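Local structure of LacI family sugar-binding transcriptional regulator (Enterococcus faecalis V583, 4RK0) at residues L120-P134 with F147-T160. The protein binds ribose and probably acts as a sugar-responsive, DNA-binding transcriptional regulator of the LacI family. Sequence-based numbering, arbitrary orientation.
Sequences LQEQRHEQVIVVMPP and FCSVYTEKVQLIET
Tyr151 reaches across to the backbone of His125 and gives its hydroxyl proton to His125 O, with 2.7 Å between Tyr151 OH and that oxygen. The donor stands above the carbonyl plane, 45° out of it. The phenol gets to this buried spot because CG lies trans to N (chi1 -163°), and the length of tyrosine lets a polar tip meet a loop carbonyl while its ring packs on Val128 CG2. The imidazole of His125 is satisfied elsewhere, ND1 by Thr180 and NE2 by the carbonyl of Ala271.

Beyond this point strands 127-132 and 154-159 run parallel, and the backbone satisfies itself in a ladder. Lys154 N donates to Glu126 O in a bent bond (140° at the hydrogen); Val128 N then donates to Lys154 O and Gln156 N to Val128 O. Val130 N donates to Gln156 O, Ile158 N to Val130 O and Met132 N to Ile158 O, and Thr160 N closes the ladder on Met132 O. These strands and helix 138-150 form a beta-alpha-beta unit of the periplasmic-binding-protein-like fold, with 154-159 at the edge, within this chain, of the parallel sheet. On its other side strand 127-132 bonds to 181-184, using the backbone of Ile129 and Val131.

Beta-branched valines suit the extended chain and pack against the helix: Val130 CG2 sits over one face of the Phe147 ring, 4.3 Å from its centroid, a CH-pi contact, while Val128 CG2 meets the edge near CZ. On the other sheet face, Ile129 CG2 touches Ile158 CD1 at 3.8 Å, and helix 164-175 packs on Ile158. Near the C-terminal ends, a water donates to both Pro133 O and Glu159 OE2, the latter at 2.9 Å; Thr160 OG1 pairs with the carbonyl of Gly166.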
ATOM      1  N   LEU A 120     -19.367   4.988  20.086  1.00 33.50           N
ATOM      2  CA  LEU A 120     -18.982   6.163  20.902  1.00 29.11           C
ATOM      3  C   LEU A 120     -20.046   6.471  21.950  1.00 32.66           C
ATOM      4  O   LEU A 120     -19.730   6.864  23.075  1.00 31.62           O
ATOM      5  CB  LEU A 120     -18.691   7.396  20.056  1.00 27.38           C
ATOM      6  CG  LEU A 120     -17.407   7.335  19.187  1.00 29.70           C
ATOM      7  CD1 LEU A 120     -17.267   8.537  18.282  1.00 31.88           C
ATOM      8  CD2 LEU A 120     -16.167   7.178  20.075  1.00 36.03           C
ATOM      9  N   GLN A 121     -21.300   6.263  21.599  1.00 30.52           N
ATOM     10  CA  GLN A 121     -22.387   6.357  22.609  1.00 29.37           C
ATOM     11  C   GLN A 121     -22.242   5.329  23.747  1.00 25.36           C
ATOM     12  O   GLN A 121     -22.398   5.692  24.918  1.00 29.67           O
ATOM     13  CB  GLN A 121     -23.749   6.191  21.892  1.00 35.39           C
ATOM     14  CG  GLN A 121     -24.975   6.758  22.596  1.00 88.88           C
ATOM     15  CD  GLN A 121     -26.246   6.564  21.769  1.00 52.39           C
ATOM     16  OE1 GLN A 121     -26.181   6.296  20.562  1.00 64.70           O
ATOM     17  NE2 GLN A 121     -27.399   6.696  22.411  1.00193.94           N
ATOM     18  N   GLU A 122     -22.020   4.050  23.419  1.00 26.05           N
ATOM     19  CA  GLU A 122     -21.730   3.036  24.441  1.00 31.99           C
ATOM     20  C   GLU A 122     -20.556   3.430  25.378  1.00 32.39           C
ATOM     21  O   GLU A 122     -20.599   3.181  26.566  1.00 37.78           O
ATOM     22  CB  GLU A 122     -21.444   1.686  23.788  1.00 35.63           C
ATOM     23  CG  GLU A 122     -21.407   0.523  24.749  1.00 46.66           C
ATOM     24  CD  GLU A 122     -20.630  -0.653  24.199  1.00 72.02           C
ATOM     25  OE1 GLU A 122     -21.248  -1.715  24.001  1.00 72.63           O
ATOM     26  OE2 GLU A 122     -19.407  -0.514  23.962  1.00 82.15           O
ATOM     27  N   GLN A 123     -19.560   4.112  24.839  1.00 31.74           N
ATOM     28  CA  GLN A 123     -18.451   4.638  25.631  1.00 34.36           C
ATOM     29  C   GLN A 123     -18.760   6.007  26.241  1.00 34.24           C
ATOM     30  O   GLN A 123     -17.892   6.660  26.807  1.00 33.60           O
ATOM     31  CB  GLN A 123     -17.208   4.723  24.752  1.00 25.08           C
ATOM     32  CG  GLN A 123     -16.765   3.392  24.145  1.00 31.20           C
ATOM     33  CD  GLN A 123     -16.112   2.449  25.147  1.00 46.06           C
ATOM     34  OE1 GLN A 123     -16.651   2.160  26.211  1.00 36.70           O
ATOM     35  NE2 GLN A 123     -14.943   1.970  24.805  1.00 32.69           N
ATOM     36  N   ARG A 124     -20.006   6.455  26.111  1.00 34.81           N
ATOM     37  CA  ARG A 124     -20.511   7.644  26.812  1.00 35.10           C
ATOM     38  C   ARG A 124     -19.932   8.969  26.373  1.00 32.28           C
ATOM     39  O   ARG A 124     -19.996   9.944  27.124  1.00 34.52           O
ATOM     40  CB  ARG A 124     -20.304   7.523  28.316  1.00 31.30           C
ATOM     41  CG  ARG A 124     -20.572   6.130  28.842  1.00 32.28           C
ATOM     42  CD  ARG A 124     -21.021   6.121  30.301  1.00 56.53           C
ATOM     43  NE  ARG A 124     -19.898   6.280  31.207  1.00 52.57           N
ATOM     44  CZ  ARG A 124     -19.225   5.296  31.804  1.00 53.50           C
ATOM     45  NH1 ARG A 124     -18.213   5.608  32.607  1.00 63.94           N
ATOM     46  NH2 ARG A 124     -19.525   4.012  31.605  1.00 56.07           N
ATOM     47  N   HIS A 125     -19.401   9.043  25.161  1.00 32.16           N
ATOM     48  CA  HIS A 125     -18.934  10.324  24.636  1.00 28.50           C
ATOM     49  C   HIS A 125     -20.103  11.176  24.174  1.00 34.44           C
ATOM     50  O   HIS A 125     -20.960  10.693  23.454  1.00 35.96           O
ATOM     51  CB  HIS A 125     -17.930  10.100  23.518  1.00 31.81           C
ATOM     52  CG  HIS A 125     -16.679   9.477  24.027  1.00 34.00           C
ATOM     53  ND1 HIS A 125     -15.659  10.224  24.566  1.00 33.52           N
ATOM     54  CD2 HIS A 125     -16.332   8.183  24.189  1.00 33.38           C
ATOM     55  CE1 HIS A 125     -14.716   9.413  25.017  1.00 30.79           C
ATOM     56  NE2 HIS A 125     -15.101   8.169  24.810  1.00 33.78           N
ATOM     57  N   GLU A 126     -20.098  12.448  24.573  1.00 32.61           N
ATOM     58  CA  GLU A 126     -21.207  13.347  24.362  1.00 36.85           C
ATOM     59  C   GLU A 126     -20.845  14.470  23.411  1.00 41.05           C
ATOM     60  O   GLU A 126     -21.730  15.112  22.819  1.00 34.55           O
ATOM     61  CB  GLU A 126     -21.674  13.913  25.734  1.00 32.59           C
ATOM     62  CG  GLU A 126     -21.973  12.881  26.821  1.00 88.61           C
ATOM     63  CD  GLU A 126     -22.389  13.503  28.154  1.00 86.89           C
ATOM     64  OE1 GLU A 126     -22.085  14.689  28.396  1.00 66.15           O
ATOM     65  OE2 GLU A 126     -23.026  12.801  28.977  1.00 65.46           O
ATOM     66  N   GLN A 127     -19.544  14.719  23.273  1.00 38.60           N
ATOM     67  CA  GLN A 127     -19.035  15.699  22.333  1.00 29.42           C
ATOM     68  C   GLN A 127     -18.004  15.018  21.477  1.00 32.78           C
ATOM     69  O   GLN A 127     -16.965  14.573  21.985  1.00 29.20           O
ATOM     70  CB  GLN A 127     -18.410  16.874  23.069  1.00 34.24           C
ATOM     71  CG  GLN A 127     -19.367  17.517  24.068  1.00 46.58           C
ATOM     72  CD  GLN A 127     -18.771  18.732  24.744  1.00 78.43           C
ATOM     73  OE1 GLN A 127     -18.456  18.698  25.929  1.00 54.62           O
ATOM     74  NE2 GLN A 127     -18.610  19.811  23.991  1.00 48.35           N
ATOM     75  N   VAL A 128     -18.319  14.898  20.204  1.00 28.42           N
ATOM     76  CA  VAL A 128     -17.446  14.213  19.256  1.00 35.40           C
ATOM     77  C   VAL A 128     -17.158  15.027  18.023  1.00 37.83           C
ATOM     78  O   VAL A 128     -17.888  15.947  17.668  1.00 35.98           O
ATOM     79  CB  VAL A 128     -18.037  12.877  18.798  1.00 33.01           C
ATOM     80  CG1 VAL A 128     -18.253  11.950  19.975  1.00 33.33           C
ATOM     81  CG2 VAL A 128     -19.338  13.098  18.021  1.00 33.70           C
ATOM     82  N   ILE A 129     -16.074  14.646  17.360  1.00 27.07           N
ATOM     83  CA  ILE A 129     -15.641  15.266  16.141  1.00 29.55           C
ATOM     84  C   ILE A 129     -15.667  14.208  15.072  1.00 28.06           C
ATOM     85  O   ILE A 129     -15.257  13.077  15.321  1.00 29.07           O
ATOM     86  CB  ILE A 129     -14.183  15.767  16.232  1.00 30.13           C
ATOM     87  CG1 ILE A 129     -13.975  16.769  17.363  1.00 53.93           C
ATOM     88  CG2 ILE A 129     -13.767  16.324  14.894  1.00 37.48           C
ATOM     89  CD1 ILE A 129     -14.393  18.173  17.017  1.00 55.24           C
ATOM     90  N   VAL A 130     -16.126  14.574  13.886  1.00 25.90           N
ATOM     91  CA  VAL A 130     -15.986  13.731  12.717  1.00 31.39           C
ATOM     92  C   VAL A 130     -14.979  14.396  11.807  1.00 30.92           C
ATOM     93  O   VAL A 130     -15.121  15.575  11.462  1.00 31.78           O
ATOM     94  CB  VAL A 130     -17.316  13.537  11.959  1.00 27.24           C
ATOM     95  CG1 VAL A 130     -17.091  12.648  10.739  1.00 34.91           C
ATOM     96  CG2 VAL A 130     -18.367  12.936  12.865  1.00 31.68           C
ATOM     97  N   VAL A 131     -13.933  13.663  11.429  1.00 31.29           N
ATOM     98  CA  VAL A 131     -12.872  14.240  10.617  1.00 30.36           C
ATOM     99  C   VAL A 131     -12.973  13.626   9.242  1.00 35.71           C
ATOM    100  O   VAL A 131     -12.880  12.379   9.076  1.00 28.34           O
ATOM    101  CB  VAL A 131     -11.462  13.944  11.205  1.00 30.18           C
ATOM    102  CG1 VAL A 131     -10.382  14.572  10.341  1.00 30.03           C
ATOM    103  CG2 VAL A 131     -11.336  14.432  12.626  1.00 32.11           C
ATOM    104  N   MET A 132     -13.155  14.479   8.241  1.00 31.57           N
ATOM    105  CA  MET A 132     -13.455  14.001   6.875  1.00 26.33           C
ATOM    106  C   MET A 132     -13.076  15.011   5.802  1.00 27.08           C
ATOM    107  O   MET A 132     -12.853  16.156   6.133  1.00 30.67           O
ATOM    108  CB  MET A 132     -14.949  13.667   6.798  1.00 30.60           C
ATOM    109  CG  MET A 132     -15.920  14.847   6.824  1.00 35.37           C
ATOM    110  SD  MET A 132     -17.624  14.187   6.943  1.00 33.62           S
ATOM    111  CE  MET A 132     -17.822  13.438   5.337  1.00 31.23           C
ATOM    112  N   PRO A 133     -13.016  14.597   4.514  1.00 27.40           N
ATOM    113  CA  PRO A 133     -12.665  15.537   3.467  1.00 24.37           C
ATOM    114  C   PRO A 133     -13.818  16.426   3.091  1.00 42.54           C
ATOM    115  O   PRO A 133     -14.962  16.064   3.351  1.00 29.19           O
ATOM    116  CB  PRO A 133     -12.268  14.652   2.276  1.00 30.22           C
ATOM    117  CG  PRO A 133     -12.985  13.364   2.497  1.00 31.09           C
ATOM    118  CD  PRO A 133     -13.277  13.249   3.973  1.00 30.54           C
ATOM    119  N   PRO A 134     -13.514  17.599   2.510  1.00 36.52           N
ATOM    120  CA  PRO A 134     -14.577  18.433   1.943  1.00 32.58           C
ATOM    121  C   PRO A 134     -15.072  17.851   0.651  1.00 25.89           C
ATOM    122  O   PRO A 134     -14.360  17.070   0.036  1.00 29.61           O
ATOM    123  CB  PRO A 134     -13.859  19.769   1.699  1.00 40.38           C
ATOM    124  CG  PRO A 134     -12.456  19.380   1.387  1.00 38.71           C
ATOM    125  CD  PRO A 134     -12.187  18.222   2.335  1.00 50.25           C
ATOM    126  N   PHE A 147     -23.873   8.130  10.637  1.00 33.37           N
ATOM    127  CA  PHE A 147     -23.465   8.571  11.961  1.00 27.07           C
ATOM    128  C   PHE A 147     -24.527   9.498  12.588  1.00 39.04           C
ATOM    129  O   PHE A 147     -24.963   9.288  13.727  1.00 32.73           O
ATOM    130  CB  PHE A 147     -22.110   9.245  11.872  1.00 29.36           C
ATOM    131  CG  PHE A 147     -21.494   9.563  13.185  1.00 24.31           C
ATOM    132  CD1 PHE A 147     -21.789  10.750  13.841  1.00 33.32           C
ATOM    133  CD2 PHE A 147     -20.604   8.663  13.790  1.00 37.87           C
ATOM    134  CE1 PHE A 147     -21.224  11.035  15.062  1.00 32.94           C
ATOM    135  CE2 PHE A 147     -20.023   8.956  15.008  1.00 30.46           C
ATOM    136  CZ  PHE A 147     -20.337  10.141  15.654  1.00 40.95           C
ATOM    137  N   CYS A 148     -24.974  10.496  11.833  1.00 30.05           N
ATOM    138  CA  CYS A 148     -25.929  11.479  12.381  1.00 36.58           C
ATOM    139  C   CYS A 148     -27.362  10.920  12.425  1.00 46.91           C
ATOM    140  O   CYS A 148     -28.220  11.469  13.095  1.00 32.67           O
ATOM    141  CB  CYS A 148     -25.862  12.781  11.593  1.00 34.75           C
ATOM    142  SG  CYS A 148     -24.199  13.512  11.705  1.00 42.05           S
ATOM    143  N   SER A 149     -27.613   9.801  11.756  1.00 32.37           N
ATOM    144  CA  SER A 149     -28.937   9.165  11.821  1.00 33.45           C
ATOM    145  C   SER A 149     -29.283   8.639  13.231  1.00 46.20           C
ATOM    146  O   SER A 149     -30.472   8.504  13.571  1.00 34.71           O
ATOM    147  CB  SER A 149     -29.066   8.044  10.794  1.00 46.26           C
ATOM    148  OG  SER A 149     -28.390   6.873  11.204  1.00 35.67           O
ATOM    149  N   VAL A 150     -28.257   8.352  14.039  1.00 32.53           N
ATOM    150  CA  VAL A 150     -28.447   7.769  15.374  1.00 35.48           C
ATOM    151  C   VAL A 150     -27.804   8.539  16.513  1.00 37.91           C
ATOM    152  O   VAL A 150     -28.208   8.359  17.662  1.00 36.38           O
ATOM    153  CB  VAL A 150     -27.925   6.325  15.464  1.00 58.05           C
ATOM    154  CG1 VAL A 150     -28.697   5.442  14.499  1.00 58.18           C
ATOM    155  CG2 VAL A 150     -26.421   6.259  15.212  1.00 44.30           C
ATOM    156  N   TYR A 151     -26.841   9.406  16.208  1.00 37.64           N
ATOM    157  CA  TYR A 151     -26.164  10.192  17.248  1.00 44.12           C
ATOM    158  C   TYR A 151     -26.850  11.535  17.426  1.00 46.70           C
ATOM    159  O   TYR A 151     -26.922  12.325  16.484  1.00 38.28           O
ATOM    160  CB  TYR A 151     -24.703  10.403  16.881  1.00 38.00           C
ATOM    161  CG  TYR A 151     -23.848  10.833  18.054  1.00 35.51           C
ATOM    162  CD1 TYR A 151     -23.286   9.891  18.921  1.00 38.83           C
ATOM    163  CD2 TYR A 151     -23.581  12.159  18.285  1.00 37.94           C
ATOM    164  CE1 TYR A 151     -22.494  10.285  19.985  1.00 46.86           C
ATOM    165  CE2 TYR A 151     -22.789  12.558  19.347  1.00 31.43           C
ATOM    166  CZ  TYR A 151     -22.266  11.616  20.200  1.00 33.21           C
ATOM    167  OH  TYR A 151     -21.492  12.062  21.242  1.00 36.10           O
ATOM    168  N   THR A 152     -27.341  11.797  18.635  1.00 42.67           N
ATOM    169  CA  THR A 152     -28.176  12.973  18.903  1.00 41.66           C
ATOM    170  C   THR A 152     -27.523  13.958  19.863  1.00 42.95           C
ATOM    171  O   THR A 152     -28.161  14.913  20.254  1.00 38.51           O
ATOM    172  CB  THR A 152     -29.582  12.591  19.490  1.00 47.84           C
ATOM    173  OG1 THR A 152     -29.465  12.073  20.826  1.00 39.15           O
ATOM    174  CG2 THR A 152     -30.237  11.531  18.654  1.00 44.67           C
ATOM    175  N   GLU A 153     -26.265  13.723  20.236  1.00 32.25           N
ATOM    176  CA  GLU A 153     -25.498  14.678  21.056  1.00 37.58           C
ATOM    177  C   GLU A 153     -24.651  15.614  20.146  1.00 32.68           C
ATOM    178  O   GLU A 153     -24.923  15.716  18.965  1.00 38.41           O
ATOM    179  CB  GLU A 153     -24.694  13.907  22.098  1.00 46.16           C
ATOM    180  CG  GLU A 153     -25.598  13.031  22.977  1.00 50.12           C
ATOM    181  CD  GLU A 153     -24.898  11.783  23.489  1.00103.34           C
ATOM    182  OE1 GLU A 153     -25.265  10.654  23.085  1.00 55.40           O
ATOM    183  OE2 GLU A 153     -23.970  11.928  24.303  1.00 90.14           O
ATOM    184  N   LYS A 154     -23.672  16.322  20.702  1.00 39.73           N
ATOM    185  CA  LYS A 154     -22.969  17.398  19.977  1.00 46.34           C
ATOM    186  C   LYS A 154     -21.901  16.803  19.069  1.00 31.27           C
ATOM    187  O   LYS A 154     -21.044  16.043  19.522  1.00 41.62           O
ATOM    188  CB  LYS A 154     -22.349  18.385  20.971  1.00 59.75           C
ATOM    189  CG  LYS A 154     -23.397  19.089  21.835  1.00103.00           C
ATOM    190  CD  LYS A 154     -22.933  19.321  23.267  1.00101.99           C
ATOM    191  CE  LYS A 154     -24.031  19.958  24.112  1.00 70.57           C
ATOM    192  NZ  LYS A 154     -23.557  20.267  25.488  1.00 98.69           N
ATOM    193  N   VAL A 155     -22.014  17.097  17.781  1.00 28.20           N
ATOM    194  CA  VAL A 155     -21.072  16.649  16.764  1.00 28.25           C
ATOM    195  C   VAL A 155     -20.476  17.851  16.070  1.00 36.32           C
ATOM    196  O   VAL A 155     -21.210  18.738  15.644  1.00 40.06           O
ATOM    197  CB  VAL A 155     -21.775  15.832  15.671  1.00 40.84           C
ATOM    198  CG1 VAL A 155     -20.758  15.330  14.652  1.00 42.37           C
ATOM    199  CG2 VAL A 155     -22.583  14.691  16.265  1.00 44.84           C
ATOM    200  N   GLN A 156     -19.147  17.885  15.967  1.00 28.91           N
ATOM    201  CA  GLN A 156     -18.483  18.857  15.150  1.00 32.56           C
ATOM    202  C   GLN A 156     -17.699  18.203  14.018  1.00 40.98           C
ATOM    203  O   GLN A 156     -17.082  17.151  14.163  1.00 38.36           O
ATOM    204  CB  GLN A 156     -17.583  19.753  16.010  1.00 39.88           C
ATOM    205  CG  GLN A 156     -16.755  20.745  15.202  1.00 54.22           C
ATOM    206  CD  GLN A 156     -16.000  21.741  16.067  1.00 83.41           C
ATOM    207  OE1 GLN A 156     -16.265  21.883  17.267  1.00 50.87           O
ATOM    208  NE2 GLN A 156     -15.044  22.434  15.460  1.00 55.29           N
ATOM    209  N   LEU A 157     -17.764  18.867  12.889  1.00 33.60           N
ATOM    210  CA  LEU A 157     -17.151  18.440  11.642  1.00 34.75           C
ATOM    211  C   LEU A 157     -15.838  19.187  11.441  1.00 47.08           C
ATOM    212  O   LEU A 157     -15.816  20.421  11.471  1.00 40.47           O
ATOM    213  CB  LEU A 157     -18.109  18.746  10.497  1.00 46.89           C
ATOM    214  CG  LEU A 157     -17.713  18.237   9.119  1.00 69.49           C
ATOM    215  CD1 LEU A 157     -17.557  16.730   9.153  1.00121.49           C
ATOM    216  CD2 LEU A 157     -18.748  18.646   8.082  1.00 84.77           C
ATOM    217  N   ILE A 158     -14.743  18.457  11.255  1.00 33.02           N
ATOM    218  CA  ILE A 158     -13.496  19.084  10.781  1.00 33.06           C
ATOM    219  C   ILE A 158     -13.135  18.512   9.434  1.00 38.18           C
ATOM    220  O   ILE A 158     -13.029  17.303   9.284  1.00 35.57           O
ATOM    221  CB  ILE A 158     -12.333  18.919  11.772  1.00 35.31           C
ATOM    222  CG1 ILE A 158     -12.649  19.670  13.069  1.00 59.17           C
ATOM    223  CG2 ILE A 158     -11.020  19.409  11.146  1.00 38.16           C
ATOM    224  CD1 ILE A 158     -11.658  19.444  14.184  1.00 45.93           C
ATOM    225  N   GLU A 159     -12.985  19.383   8.438  1.00 28.49           N
ATOM    226  CA  GLU A 159     -12.617  18.945   7.088  1.00 27.33           C
ATOM    227  C   GLU A 159     -11.128  18.988   6.920  1.00 40.62           C
ATOM    228  O   GLU A 159     -10.434  19.910   7.396  1.00 38.38           O
ATOM    229  CB  GLU A 159     -13.323  19.782   6.010  1.00 38.72           C
ATOM    230  CG  GLU A 159     -14.832  19.747   6.168  1.00 43.48           C
ATOM    231  CD  GLU A 159     -15.562  20.651   5.203  1.00 63.77           C
ATOM    232  OE1 GLU A 159     -15.112  21.782   4.966  1.00 55.21           O
ATOM    233  OE2 GLU A 159     -16.605  20.220   4.690  1.00 48.34           O
ATOM    234  N   THR A 160     -10.630  17.965   6.252  1.00 29.17           N
ATOM    235  CA  THR A 160      -9.223  17.824   6.053  1.00 34.27           C
ATOM    236  C   THR A 160      -9.032  16.831   4.938  1.00 34.29           C
ATOM    237  O   THR A 160      -9.949  16.095   4.604  1.00 47.18           O
ATOM    238  CB  THR A 160      -8.522  17.380   7.368  1.00 31.55           C
ATOM    239  OG1 THR A 160      -7.140  17.787   7.333  1.00 33.20           O
ATOM    240  CG2 THR A 160      -8.637  15.804   7.573  1.00 28.46           C
TER
HETATM  241  O   HOH W   1     -17.115  17.352   4.395  1.00 37.20           O